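Local coordinates for protein binary enterotoxin of Clostridium perfringens component a (Clostridium perfringens, PDB 5WTZ) that probably transfers the ADP-ribose part of bound NAD+ to actin, as the enzymatic component of a two-part clostridial enterotoxin, at residues V94-A99 and V158-P163; Y315-V320 and R356-R361; I341-L346 and Y383-D388. All blocks are in the same frame, centred on the assembly; numbering follows the deposited sequence.

Contact 1: V94-A99 and V158-P163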
loop_
_atom_site.group_PDB
_atom_site.type_symbol
_atom_site.label_atom_id
_atom_site.label_comp_id
_atom_site.label_asym_id
_atom_site.label_seq_id
_atom_site.Cartn_x
_atom_site.Cartn_y
_atom_site.Cartn_z
ATOM N N VAL A 94 12.753 11.198 -11.688
ATOM C CA VAL A 94 13.309 11.655 -10.428
ATOM C C VAL A 94 14.135 10.547 -9.797
ATOM O O VAL A 94 14.064 9.397 -10.243
ATOM C CB VAL A 94 12.213 12.124 -9.457
ATOM C CG1 VAL A 94 11.568 13.401 -9.988
ATOM C CG2 VAL A 94 11.175 11.029 -9.229
ATOM N N TYR A 95 14.912 10.907 -8.775
ATOM C CA TYR A 95 15.922 10.028 -8.181
ATOM C C TYR A 95 15.829 9.972 -6.661
ATOM O O TYR A 95 15.518 10.974 -6.009
ATOM C CB TYR A 95 17.329 10.492 -8.588
ATOM C CG TYR A 95 17.556 10.480 -10.081
ATOM C CD1 TYR A 95 17.144 11.544 -10.872
ATOM C CD2 TYR A 95 18.167 9.401 -10.700
ATOM C CE1 TYR A 95 17.340 11.538 -12.236
ATOM C CE2 TYR A 95 18.381 9.395 -12.072
ATOM C CZ TYR A 95 17.956 10.461 -12.834
ATOM O OH TYR A 95 18.146 10.460 -14.204
ATOM N N TYR A 96 16.083 8.795 -6.097
ATOM C CA TYR A 96 16.331 8.672 -4.663
ATOM C C TYR A 96 16.933 7.317 -4.336
ATOM O O TYR A 96 16.564 6.297 -4.931
ATOM C CB TYR A 96 15.055 8.890 -3.838
ATOM C CG TYR A 96 13.924 7.926 -4.121
ATOM C CD1 TYR A 96 13.051 8.136 -5.179
ATOM C CD2 TYR A 96 13.706 6.826 -3.305
ATOM C CE1 TYR A 96 11.995 7.252 -5.434
ATOM C CE2 TYR A 96 12.668 5.950 -3.551
ATOM C CZ TYR A 96 11.817 6.163 -4.604
ATOM O OH TYR A 96 10.789 5.279 -4.820
ATOM N N TYR A 97 17.883 7.336 -3.412
ATOM C CA TYR A 97 18.426 6.120 -2.827
ATOM C C TYR A 97 17.361 5.495 -1.950
ATOM O O TYR A 97 16.574 6.214 -1.325
ATOM C CB TYR A 97 19.668 6.416 -2.009
ATOM C CG TYR A 97 20.932 6.671 -2.800
ATOM C CD1 TYR A 97 21.508 5.675 -3.583
ATOM C CD2 TYR A 97 21.554 7.898 -2.747
ATOM C CE1 TYR A 97 22.690 5.910 -4.287
ATOM C CE2 TYR A 97 22.735 8.138 -3.440
ATOM C CZ TYR A 97 23.289 7.142 -4.213
ATOM O OH TYR A 97 24.453 7.379 -4.914
ATOM N N GLU A 98 17.328 4.167 -1.898
ATOM C CA GLU A 98 16.267 3.467 -1.177
ATOM C C GLU A 98 16.762 2.233 -0.398
ATOM O O GLU A 98 17.755 1.599 -0.772
ATOM C CB GLU A 98 15.159 3.071 -2.152
ATOM C CG GLU A 98 13.937 2.408 -1.487
ATOM C CD GLU A 98 13.292 3.288 -0.407
ATOM O OE1 GLU A 98 13.875 3.458 0.697
ATOM O OE2 GLU A 98 12.189 3.812 -0.675
ATOM N N ALA A 99 16.074 1.911 0.697
ATOM C CA ALA A 99 16.450 0.791 1.546
ATOM C C ALA A 99 15.807 -0.474 1.004
ATOM O O ALA A 99 14.758 -0.418 0.372
ATOM C CB ALA A 99 16.029 1.046 2.996
ATOM N N VAL A 158 16.691 4.406 -6.939
ATOM C CA VAL A 158 15.432 4.379 -7.678
ATOM C C VAL A 158 15.408 5.517 -8.695
ATOM O O VAL A 158 15.621 6.675 -8.359
ATOM C CB VAL A 158 14.194 4.481 -6.753
ATOM C CG1 VAL A 158 12.905 4.428 -7.569
ATOM C CG2 VAL A 158 14.192 3.344 -5.719
ATOM N N HIS A 159 15.137 5.148 -9.939
ATOM C CA HIS A 159 15.031 6.059 -11.061
ATOM C C HIS A 159 13.568 6.028 -11.513
ATOM O O HIS A 159 13.173 5.171 -12.297
ATOM C CB HIS A 159 16.002 5.622 -12.161
ATOM C CG HIS A 159 15.970 6.465 -13.394
ATOM N ND1 HIS A 159 15.994 5.921 -14.658
ATOM C CD2 HIS A 159 15.971 7.809 -13.560
ATOM C CE1 HIS A 159 15.983 6.893 -15.555
ATOM N NE2 HIS A 159 15.973 8.048 -14.914
ATOM N N LEU A 160 12.779 6.965 -10.991
ATOM C CA LEU A 160 11.320 6.897 -11.008
ATOM C C LEU A 160 10.728 7.855 -12.022
ATOM O O LEU A 160 11.050 9.047 -12.011
ATOM C CB LEU A 160 10.770 7.209 -9.604
ATOM C CG LEU A 160 9.245 7.123 -9.409
ATOM C CD1 LEU A 160 8.716 5.699 -9.593
ATOM C CD2 LEU A 160 8.851 7.661 -8.039
ATOM N N LYS A 161 9.867 7.328 -12.894
ATOM C CA LYS A 161 9.238 8.120 -13.949
ATOM C C LYS A 161 7.867 8.615 -13.504
ATOM O O LYS A 161 6.937 7.827 -13.311
ATOM C CB LYS A 161 9.123 7.311 -15.241
ATOM C CG LYS A 161 8.624 8.125 -16.437
ATOM C CD LYS A 161 8.445 7.278 -17.684
ATOM C CE LYS A 161 8.159 8.157 -18.896
ATOM N NZ LYS A 161 7.933 7.361 -20.145
ATOM N N LEU A 162 7.757 9.928 -13.339
ATOM C CA LEU A 162 6.504 10.563 -12.959
ATOM C C LEU A 162 5.729 10.929 -14.211
ATOM O O LEU A 162 6.243 11.645 -15.067
ATOM C CB LEU A 162 6.767 11.821 -12.118
ATOM C CG LEU A 162 7.712 11.725 -10.926
ATOM C CD1 LEU A 162 7.820 13.089 -10.260
ATOM C CD2 LEU A 162 7.226 10.675 -9.948
ATOM N N PRO A 163 4.488 10.437 -14.341
ATOM C CA PRO A 163 3.742 10.783 -15.556
ATOM C C PRO A 163 3.276 12.239 -15.589
ATOM O O PRO A 163 3.310 12.926 -14.565
ATOM C CB PRO A 163 2.543 9.836 -15.516
ATOM C CG PRO A 163 2.385 9.449 -14.087
ATOM C CD PRO A 163 3.756 9.510 -13.458
#

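Contact 2: Y315-V320 and R356-R361. With NAD (nicotinamide-adenine-dinucleotide), chain B.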
loop_
_atom_site.group_PDB
_atom_site.type_symbol
_atom_site.label_atom_id
_atom_site.label_comp_id
_atom_site.label_asym_id
_atom_site.label_seq_id
_atom_site.Cartn_x
_atom_site.Cartn_y
_atom_site.Cartn_z
ATOM N N TYR A 315 4.146 -12.844 18.836
ATOM C CA TYR A 315 3.083 -11.932 18.416
ATOM C C TYR A 315 3.215 -10.563 19.119
ATOM O O TYR A 315 2.431 -9.647 18.877
ATOM C CB TYR A 315 1.724 -12.595 18.686
ATOM C CG TYR A 315 0.506 -11.891 18.119
ATOM C CD1 TYR A 315 0.422 -11.555 16.771
ATOM C CD2 TYR A 315 -0.583 -11.601 18.940
ATOM C CE1 TYR A 315 -0.711 -10.925 16.260
ATOM C CE2 TYR A 315 -1.712 -10.979 18.439
ATOM C CZ TYR A 315 -1.774 -10.645 17.108
ATOM O OH TYR A 315 -2.907 -10.022 16.636
ATOM N N ASP A 316 4.224 -10.426 19.979
ATOM C CA ASP A 316 4.488 -9.159 20.655
ATOM C C ASP A 316 5.342 -8.251 19.775
ATOM O O ASP A 316 6.569 -8.244 19.888
ATOM C CB ASP A 316 5.185 -9.394 22.001
ATOM C CG ASP A 316 5.297 -8.123 22.835
ATOM O OD1 ASP A 316 4.966 -7.027 22.333
ATOM O OD2 ASP A 316 5.718 -8.220 23.999
ATOM N N PHE A 317 4.692 -7.469 18.921
ATOM C CA PHE A 317 5.407 -6.644 17.945
ATOM C C PHE A 317 5.927 -5.349 18.550
ATOM O O PHE A 317 6.542 -4.538 17.855
ATOM C CB PHE A 317 4.510 -6.342 16.749
ATOM C CG PHE A 317 4.073 -7.569 16.008
ATOM C CD1 PHE A 317 4.991 -8.558 15.678
ATOM C CD2 PHE A 317 2.743 -7.750 15.668
ATOM C CE1 PHE A 317 4.588 -9.704 15.001
ATOM C CE2 PHE A 317 2.335 -8.881 14.991
ATOM C CZ PHE A 317 3.253 -9.863 14.665
ATOM N N ASN A 318 5.696 -5.163 19.844
ATOM C CA ASN A 318 6.298 -4.054 20.577
ATOM C C ASN A 318 7.785 -4.289 20.812
ATOM O O ASN A 318 8.496 -3.420 21.315
ATOM C CB ASN A 318 5.578 -3.834 21.909
ATOM C CG ASN A 318 4.269 -3.080 21.747
ATOM O OD1 ASN A 318 4.085 -2.346 20.776
ATOM N ND2 ASN A 318 3.354 -3.256 22.697
ATOM N N LYS A 319 8.248 -5.478 20.445
ATOM C CA LYS A 319 9.663 -5.807 20.501
ATOM C C LYS A 319 10.234 -5.940 19.089
ATOM O O LYS A 319 9.711 -6.693 18.266
ATOM C CB LYS A 319 9.867 -7.087 21.308
ATOM C CG LYS A 319 9.290 -6.988 22.712
ATOM C CD LYS A 319 9.518 -8.252 23.516
ATOM C CE LYS A 319 9.187 -8.027 24.982
ATOM N NZ LYS A 319 9.903 -6.828 25.496
ATOM N N VAL A 320 11.303 -5.199 18.806
ATOM C CA VAL A 320 11.854 -5.157 17.456
ATOM C C VAL A 320 12.193 -6.546 16.924
ATOM O O VAL A 320 11.936 -6.830 15.754
ATOM C CB VAL A 320 13.118 -4.260 17.382
ATOM C CG1 VAL A 320 12.743 -2.802 17.555
ATOM C CG2 VAL A 320 14.130 -4.670 18.429
ATOM N N ARG A 356 -6.733 -6.512 16.543
ATOM C CA ARG A 356 -5.921 -7.354 15.664
ATOM C C ARG A 356 -4.714 -6.556 15.130
ATOM O O ARG A 356 -4.872 -5.412 14.692
ATOM C CB ARG A 356 -6.752 -7.900 14.501
ATOM C CG ARG A 356 -7.889 -8.821 14.962
ATOM C CD ARG A 356 -8.492 -9.589 13.809
ATOM N NE ARG A 356 -9.554 -10.450 14.315
ATOM C CZ ARG A 356 -10.422 -11.114 13.555
ATOM N NH1 ARG A 356 -10.383 -11.009 12.235
ATOM N NH2 ARG A 356 -11.346 -11.873 14.127
ATOM N N LYS A 357 -3.521 -7.155 15.190
ATOM C CA LYS A 357 -2.250 -6.445 14.917
ATOM C C LYS A 357 -1.761 -6.627 13.490
ATOM O O LYS A 357 -0.720 -6.089 13.090
ATOM C CB LYS A 357 -1.154 -6.923 15.880
ATOM C CG LYS A 357 -1.511 -6.831 17.359
ATOM C CD LYS A 357 -0.401 -7.452 18.214
ATOM C CE LYS A 357 -0.788 -7.557 19.671
ATOM N NZ LYS A 357 0.297 -8.214 20.437
ATOM N N LEU A 358 -2.500 -7.415 12.723
ATOM C CA LEU A 358 -2.061 -7.763 11.386
ATOM C C LEU A 358 -3.037 -7.185 10.377
ATOM O O LEU A 358 -4.184 -7.633 10.271
ATOM C CB LEU A 358 -1.941 -9.286 11.251
ATOM C CG LEU A 358 -0.885 -9.960 12.145
ATOM C CD1 LEU A 358 -1.063 -11.469 12.153
ATOM C CD2 LEU A 358 0.541 -9.591 11.717
ATOM N N ILE A 359 -2.578 -6.188 9.635
ATOM C CA ILE A 359 -3.416 -5.495 8.663
ATOM C C ILE A 359 -3.030 -5.853 7.229
ATOM O O ILE A 359 -1.999 -5.402 6.706
ATOM C CB ILE A 359 -3.331 -3.967 8.840
ATOM C CG1 ILE A 359 -3.567 -3.591 10.304
ATOM C CG2 ILE A 359 -4.308 -3.268 7.898
ATOM C CD1 ILE A 359 -3.301 -2.115 10.633
ATOM N N LEU A 360 -3.860 -6.673 6.595
ATOM C CA LEU A 360 -3.659 -7.025 5.192
ATOM C C LEU A 360 -3.919 -5.807 4.323
ATOM O O LEU A 360 -4.938 -5.137 4.470
ATOM C CB LEU A 360 -4.578 -8.176 4.781
ATOM C CG LEU A 360 -4.241 -8.785 3.415
ATOM C CD1 LEU A 360 -2.865 -9.435 3.452
ATOM C CD2 LEU A 360 -5.343 -9.792 3.014
ATOM N N ARG A 361 -2.967 -5.481 3.455
ATOM C CA ARG A 361 -3.233 -4.511 2.395
ATOM C C ARG A 361 -3.031 -5.235 1.079
ATOM O O ARG A 361 -1.903 -5.368 0.588
ATOM C CB ARG A 361 -2.336 -3.271 2.512
ATOM C CG ARG A 361 -2.608 -2.215 1.424
ATOM C CD ARG A 361 -2.127 -0.808 1.817
ATOM N NE ARG A 361 -0.669 -0.759 1.977
ATOM C CZ ARG A 361 0.013 0.299 2.416
ATOM N NH1 ARG A 361 -0.615 1.412 2.768
ATOM N NH2 ARG A 361 1.333 0.236 2.536
HETATM P PA NAD B . -12.868 -15.269 9.630
HETATM O O1A NAD B . -13.722 -16.508 9.504
HETATM O O2A NAD B . -12.003 -14.828 8.488
HETATM O O5B NAD B . -11.900 -15.401 10.913
HETATM C C5B NAD B . -12.305 -16.017 12.140
HETATM C C4B NAD B . -11.080 -16.539 12.865
HETATM O O4B NAD B . -10.482 -17.554 12.047
HETATM C C3B NAD B . -10.035 -15.449 13.083
HETATM O O3B NAD B . -9.416 -15.660 14.363
HETATM C C2B NAD B . -9.039 -15.690 11.956
HETATM O O2B NAD B . -7.711 -15.279 12.295
HETATM C C1B NAD B . -9.135 -17.194 11.725
HETATM N N9A NAD B . -8.867 -17.486 10.302
HETATM C C8A NAD B . -9.529 -16.995 9.238
HETATM N N7A NAD B . -8.994 -17.472 8.079
HETATM C C5A NAD B . -7.964 -18.258 8.417
HETATM C C6A NAD B . -6.967 -19.074 7.695
HETATM N N6A NAD B . -6.976 -19.124 6.344
HETATM N N1A NAD B . -6.042 -19.742 8.427
HETATM C C2A NAD B . -6.033 -19.701 9.771
HETATM N N3A NAD B . -6.922 -18.990 10.492
HETATM C C4A NAD B . -7.878 -18.258 9.875
HETATM O O3 NAD B . -13.867 -14.068 9.993
HETATM P PN NAD B . -13.533 -12.608 10.579
HETATM O O1N NAD B . -12.753 -11.851 9.526
HETATM O O2N NAD B . -12.999 -12.770 11.983
HETATM O O5D NAD B . -15.033 -12.037 10.686
HETATM C C5D NAD B . -15.917 -12.029 9.565
HETATM C C4D NAD B . -17.090 -11.116 9.870
HETATM O O4D NAD B . -16.663 -9.755 9.798
HETATM C C3D NAD B . -18.153 -11.254 8.798
HETATM O O3D NAD B . -19.402 -10.821 9.367
HETATM C C2D NAD B . -17.706 -10.271 7.740
HETATM O O2D NAD B . -18.810 -9.788 6.967
HETATM C C1D NAD B . -17.018 -9.170 8.550
HETATM N N1N NAD B . -15.805 -8.624 7.907
HETATM C C2N NAD B . -14.594 -8.757 8.484
HETATM C C3N NAD B . -13.452 -8.234 7.866
HETATM C C7N NAD B . -12.088 -8.359 8.488
HETATM O O7N NAD B . -11.804 -9.282 9.260
HETATM N N7N NAD B . -11.226 -7.402 8.184
HETATM C C4N NAD B . -13.550 -7.553 6.658
HETATM C C5N NAD B . -14.806 -7.432 6.085
HETATM C C6N NAD B . -15.915 -7.978 6.736
HETATM O O HOH W 1 2.531 -6.298 20.380
#

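Contact 3: I341-L346 and Y383-D388. With NAD (nicotinamide-adenine-dinucleotide), chain B.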
loop_
_atom_site.group_PDB
_atom_site.type_symbol
_atom_site.label_atom_id
_atom_site.label_comp_id
_atom_site.label_asym_id
_atom_site.label_seq_id
_atom_site.Cartn_x
_atom_site.Cartn_y
_atom_site.Cartn_z
ATOM N N ILE A 341 -12.165 -15.284 1.951
ATOM C CA ILE A 341 -11.502 -14.122 2.544
ATOM C C ILE A 341 -12.440 -12.910 2.640
ATOM O O ILE A 341 -12.803 -12.302 1.616
ATOM C CB ILE A 341 -10.246 -13.699 1.762
ATOM C CG1 ILE A 341 -9.439 -14.923 1.332
ATOM C CG2 ILE A 341 -9.420 -12.705 2.612
ATOM C CD1 ILE A 341 -8.201 -14.563 0.497
ATOM N N SER A 342 -12.836 -12.584 3.870
ATOM C CA SER A 342 -13.568 -11.354 4.164
ATOM C C SER A 342 -12.618 -10.142 4.200
ATOM O O SER A 342 -11.729 -10.017 5.067
ATOM C CB SER A 342 -14.336 -11.474 5.487
ATOM O OG SER A 342 -15.566 -12.176 5.310
ATOM N N THR A 343 -12.803 -9.248 3.242
ATOM C CA THR A 343 -11.976 -8.039 3.156
ATOM C C THR A 343 -12.864 -6.812 3.125
ATOM O O THR A 343 -14.041 -6.898 2.794
ATOM C CB THR A 343 -11.058 -8.000 1.899
ATOM O OG1 THR A 343 -11.817 -7.606 0.746
ATOM C CG2 THR A 343 -10.384 -9.341 1.643
ATOM N N THR A 344 -12.293 -5.668 3.483
ATOM C CA THR A 344 -12.996 -4.403 3.416
ATOM C C THR A 344 -12.173 -3.441 2.568
ATOM O O THR A 344 -10.959 -3.323 2.741
ATOM C CB THR A 344 -13.265 -3.816 4.832
ATOM O OG1 THR A 344 -13.876 -2.529 4.716
ATOM C CG2 THR A 344 -11.972 -3.661 5.643
ATOM N N VAL A 345 -12.825 -2.742 1.645
ATOM C CA VAL A 345 -12.089 -1.856 0.764
ATOM C C VAL A 345 -11.669 -0.550 1.439
ATOM O O VAL A 345 -10.975 0.268 0.820
ATOM C CB VAL A 345 -12.890 -1.548 -0.499
ATOM C CG1 VAL A 345 -13.175 -2.861 -1.225
ATOM C CG2 VAL A 345 -14.177 -0.800 -0.166
ATOM N N LEU A 346 -12.072 -0.350 2.694
ATOM C CA LEU A 346 -11.612 0.821 3.442
ATOM C C LEU A 346 -10.442 0.436 4.328
ATOM O O LEU A 346 -10.383 -0.688 4.824
ATOM C CB LEU A 346 -12.724 1.418 4.302
ATOM C CG LEU A 346 -14.049 1.820 3.631
ATOM C CD1 LEU A 346 -14.971 2.466 4.642
ATOM C CD2 LEU A 346 -13.818 2.753 2.432
ATOM N N TYR A 383 -18.546 -2.460 3.687
ATOM C CA TYR A 383 -17.837 -2.176 2.439
ATOM C C TYR A 383 -16.976 -3.378 2.078
ATOM O O TYR A 383 -15.786 -3.242 1.752
ATOM C CB TYR A 383 -16.982 -0.908 2.584
ATOM C CG TYR A 383 -17.781 0.279 3.068
ATOM C CD1 TYR A 383 -17.919 0.538 4.426
ATOM C CD2 TYR A 383 -18.433 1.116 2.173
ATOM C CE1 TYR A 383 -18.673 1.610 4.880
ATOM C CE2 TYR A 383 -19.183 2.196 2.618
ATOM C CZ TYR A 383 -19.296 2.434 3.973
ATOM O OH TYR A 383 -20.034 3.501 4.428
ATOM N N GLU A 384 -17.596 -4.557 2.132
ATOM C CA GLU A 384 -16.876 -5.812 2.049
ATOM C C GLU A 384 -16.723 -6.340 0.626
ATOM O O GLU A 384 -17.685 -6.368 -0.170
ATOM C CB GLU A 384 -17.565 -6.886 2.903
ATOM C CG GLU A 384 -16.896 -8.250 2.795
ATOM C CD GLU A 384 -17.311 -9.222 3.908
ATOM O OE1 GLU A 384 -18.149 -8.863 4.758
ATOM O OE2 GLU A 384 -16.765 -10.344 3.929
ATOM N N VAL A 385 -15.504 -6.761 0.314
ATOM C CA VAL A 385 -15.259 -7.613 -0.835
ATOM C C VAL A 385 -14.925 -8.997 -0.312
ATOM O O VAL A 385 -13.969 -9.173 0.444
ATOM C CB VAL A 385 -14.140 -7.070 -1.738
ATOM C CG1 VAL A 385 -13.646 -8.151 -2.710
ATOM C CG2 VAL A 385 -14.630 -5.829 -2.502
ATOM N N LEU A 386 -15.753 -9.969 -0.689
ATOM C CA LEU A 386 -15.568 -11.356 -0.277
ATOM C C LEU A 386 -14.870 -12.132 -1.386
ATOM O O LEU A 386 -15.336 -12.164 -2.522
ATOM C CB LEU A 386 -16.913 -11.992 0.071
ATOM C CG LEU A 386 -16.929 -13.432 0.600
ATOM C CD1 LEU A 386 -16.137 -13.497 1.900
ATOM C CD2 LEU A 386 -18.361 -13.917 0.819
ATOM N N ILE A 387 -13.754 -12.772 -1.054
ATOM C CA ILE A 387 -12.920 -13.447 -2.046
ATOM C C ILE A 387 -13.141 -14.956 -1.962
ATOM O O ILE A 387 -13.283 -15.490 -0.852
ATOM C CB ILE A 387 -11.411 -13.080 -1.818
ATOM C CG1 ILE A 387 -11.229 -11.563 -1.951
ATOM C CG2 ILE A 387 -10.488 -13.832 -2.765
ATOM C CD1 ILE A 387 -9.838 -11.032 -1.549
ATOM N N ASP A 388 -13.185 -15.626 -3.121
ATOM C CA ASP A 388 -13.391 -17.069 -3.206
ATOM C C ASP A 388 -12.303 -17.839 -2.452
ATOM O O ASP A 388 -11.177 -17.362 -2.285
ATOM C CB ASP A 388 -13.455 -17.511 -4.685
ATOM C CG ASP A 388 -14.197 -18.839 -4.888
ATOM O OD1 ASP A 388 -14.853 -19.352 -3.941
ATOM O OD2 ASP A 388 -14.129 -19.391 -6.015
HETATM P PA NAD B . -12.868 -15.269 9.630
HETATM O O1A NAD B . -13.722 -16.508 9.504
HETATM O O2A NAD B . -12.003 -14.828 8.488
HETATM O O5B NAD B . -11.900 -15.401 10.913
HETATM C C5B NAD B . -12.305 -16.017 12.140
HETATM C C4B NAD B . -11.080 -16.539 12.865
HETATM O O4B NAD B . -10.482 -17.554 12.047
HETATM C C3B NAD B . -10.035 -15.449 13.083
HETATM O O3B NAD B . -9.416 -15.660 14.363
HETATM C C2B NAD B . -9.039 -15.690 11.956
HETATM O O2B NAD B . -7.711 -15.279 12.295
HETATM C C1B NAD B . -9.135 -17.194 11.725
HETATM N N9A NAD B . -8.867 -17.486 10.302
HETATM C C8A NAD B . -9.529 -16.995 9.238
HETATM N N7A NAD B . -8.994 -17.472 8.079
HETATM C C5A NAD B . -7.964 -18.258 8.417
HETATM C C6A NAD B . -6.967 -19.074 7.695
HETATM N N6A NAD B . -6.976 -19.124 6.344
HETATM N N1A NAD B . -6.042 -19.742 8.427
HETATM C C2A NAD B . -6.033 -19.701 9.771
HETATM N N3A NAD B . -6.922 -18.990 10.492
HETATM C C4A NAD B . -7.878 -18.258 9.875
HETATM O O3 NAD B . -13.867 -14.068 9.993
HETATM P PN NAD B . -13.533 -12.608 10.579
HETATM O O1N NAD B . -12.753 -11.851 9.526
HETATM O O2N NAD B . -12.999 -12.770 11.983
HETATM O O5D NAD B . -15.033 -12.037 10.686
HETATM C C5D NAD B . -15.917 -12.029 9.565
HETATM C C4D NAD B . -17.090 -11.116 9.870
HETATM O O4D NAD B . -16.663 -9.755 9.798
HETATM C C3D NAD B . -18.153 -11.254 8.798
HETATM O O3D NAD B . -19.402 -10.821 9.367
HETATM C C2D NAD B . -17.706 -10.271 7.740
HETATM O O2D NAD B . -18.810 -9.788 6.967
HETATM C C1D NAD B . -17.018 -9.170 8.550
HETATM N N1N NAD B . -15.805 -8.624 7.907
HETATM C C2N NAD B . -14.594 -8.757 8.484
HETATM C C3N NAD B . -13.452 -8.234 7.866
HETATM C C7N NAD B . -12.088 -8.359 8.488
HETATM O O7N NAD B . -11.804 -9.282 9.260
HETATM N N7N NAD B . -11.226 -7.402 8.184
HETATM C C4N NAD B . -13.550 -7.553 6.658
HETATM C C5N NAD B . -14.806 -7.432 6.085
HETATM C C6N NAD B . -15.915 -7.978 6.736
HETATM O O HOH W 2 -16.750 -3.079 5.379
#

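Contact 1: V94-A99 and V158-P163
The shortest bonds between Val94-Ala99 and Val158-Pro163 are backbone ones: Val94 N to Leu160 O and Val158 N to Tyr96 O, both 2.8 Å. With the return bonds from Leu160 N to Val94 O and from Tyr96 N to Val158 O they make two antiparallel hydrogen-bonded pairs, Val94 with Leu160 and Tyr96 with Val158, flanking the non-hydrogen-bonded pair of Tyr95 and His159. The arrangement joins strand 92-98 to strand 156-162 in the five-stranded mixed sheet of the N-terminal ADP-ribosyltransferase-like region, and the strand directions, 148° apart, confirm the antiparallel run.

On one face Tyr95 and His159 lie side by side. Their ring planes differ by 27° and the centroids are 4.9 Å apart, so the rings are slid past each other and barely overlap; the nearest atoms are Tyr95 CE2 and His159 CD2, at 3.2 Å. The polar ends are tied together by Asp11, whose OD1 bonds Tyr95 OH and whose OD2 bonds His159 NE2, while Asp207 takes His159 ND1. Both imidazole nitrogens thus face carboxylates, which would probably favour a protonated ring.

The other face is packed mainly by apolar groups. Tyr96 CG stands between the backbone N and the carbonyl carbon (chi1 60°), which lays one ring face against Val158 CB, a CH-pi contact 3.8 Å from the ring centroid; Leu160 CD2 sits at the ring edge, and Lys141 is a cation-pi partner. Farther along, Val94 and Leu162 cross at about a right angle, Val94 CG1 meeting Leu162 CD1 at 3.8 Å.

Contact 2: Y315-V320 and R356-R361
Lys357 runs beneath Tyr315, its chain extended beyond CG, so that methylenes and ammonium cross one ring face in turn. CD makes the CH-pi contact, 3.9 Å from the Tyr315 centroid and 20° off the ring normal; NZ follows as an off-centre cation-pi partner at 4.3 Å. Both ends of this crossing are fastened: Lys357 NZ donates to Tyr315 O (3.0 Å) from above the carbonyl plane, and Lys357 N donates to Tyr315 OH (3.3 Å). A water accepts from NZ and donates to Asp316 OD1, which also accepts from Asn318 N, forming an Asx turn. The ammonium therefore meets a carbonyl, a water and a ring, while the carboxylate, 5.2 Å away from NZ at OD1, is reached through the water.

Phe317 turns its edge to Lys357 CB and crosses Leu358 at about a right angle, with CE2 3.8 Å from Leu358 CD2. Next to Lys357, Arg356 points away from the loop, and its NH1 and NH2 both bond NAD O2N, the closer being NH2 at 2.9 Å. The contact thus packs the loop ahead of helix 320-330 onto the start of strand 358-364, which lies between strands 295-301 and 411-420 in the C-terminal mixed sheet.

Contact 3: I341-L346 and Y383-D388
Backbone bonds pair Ile341 with Ile387 and Thr343 with Val385, joining strands 341-344 and 384-387 antiparallel, at 155°, in a three-stranded sheet beside the NAD site. Val345 N extends the pairing to Tyr383 O. Val385 O is gripped twice by one residue, by Thr343 N at 3.0 Å and Thr343 OG1 at 2.7 Å; the hydroxyl reaches it because OG1 stands between the backbone N and carbonyl carbon (chi1 79°).

Apolar contacts lie at both ends. Leu346 CD1 covers a face of the Tyr383 ring, 3.9 Å from its centroid, Val345 CG1 meets Val385 CG2 at 3.5 Å, and Ile341 and Ile387 touch through their CB atoms.

Glu384, its chain extended, takes Ser342 on one oxygen and the ligand on the other. Ser342 OG, also bonded to Tyr249 OH, donates to OE2 (2.6 Å) on the syn side, 23° out of the carboxylate plane. OE1 accepts from NAD O2D, the 2'-hydroxyl of the nicotinamide ribose, at an unusually short, hence uncertain, distance. The two bonds restrict the carboxylate's rotation; pocket residue Ser342 thus also positions Glu384, consistent with the Ser-Thr-Ser/Thr strand and glutamate of arginine-specific ADP-ribosyltransferases.

In the fold
From the N terminus, contact 1 comes first: strand 156-162 returns to strand 92-98, closing a loop with 58 residues between segments 94-99 and 158-163. It closes before contact 2 opens, and its centre lies about 29 Å from that of contact 2 and about 32 Å from that of contact 3. The latter two close loops of 35 and 36 intervening residues and cross along the chain, in the order 315-320, 341-346, 356-361, 383-388. Contact 2 ties a loop to the five-stranded C-terminal sheet, and contact 3 joins two strands of the three-stranded sheet. Without touching, their nearest atoms about 5 Å apart, both reach the same NAD.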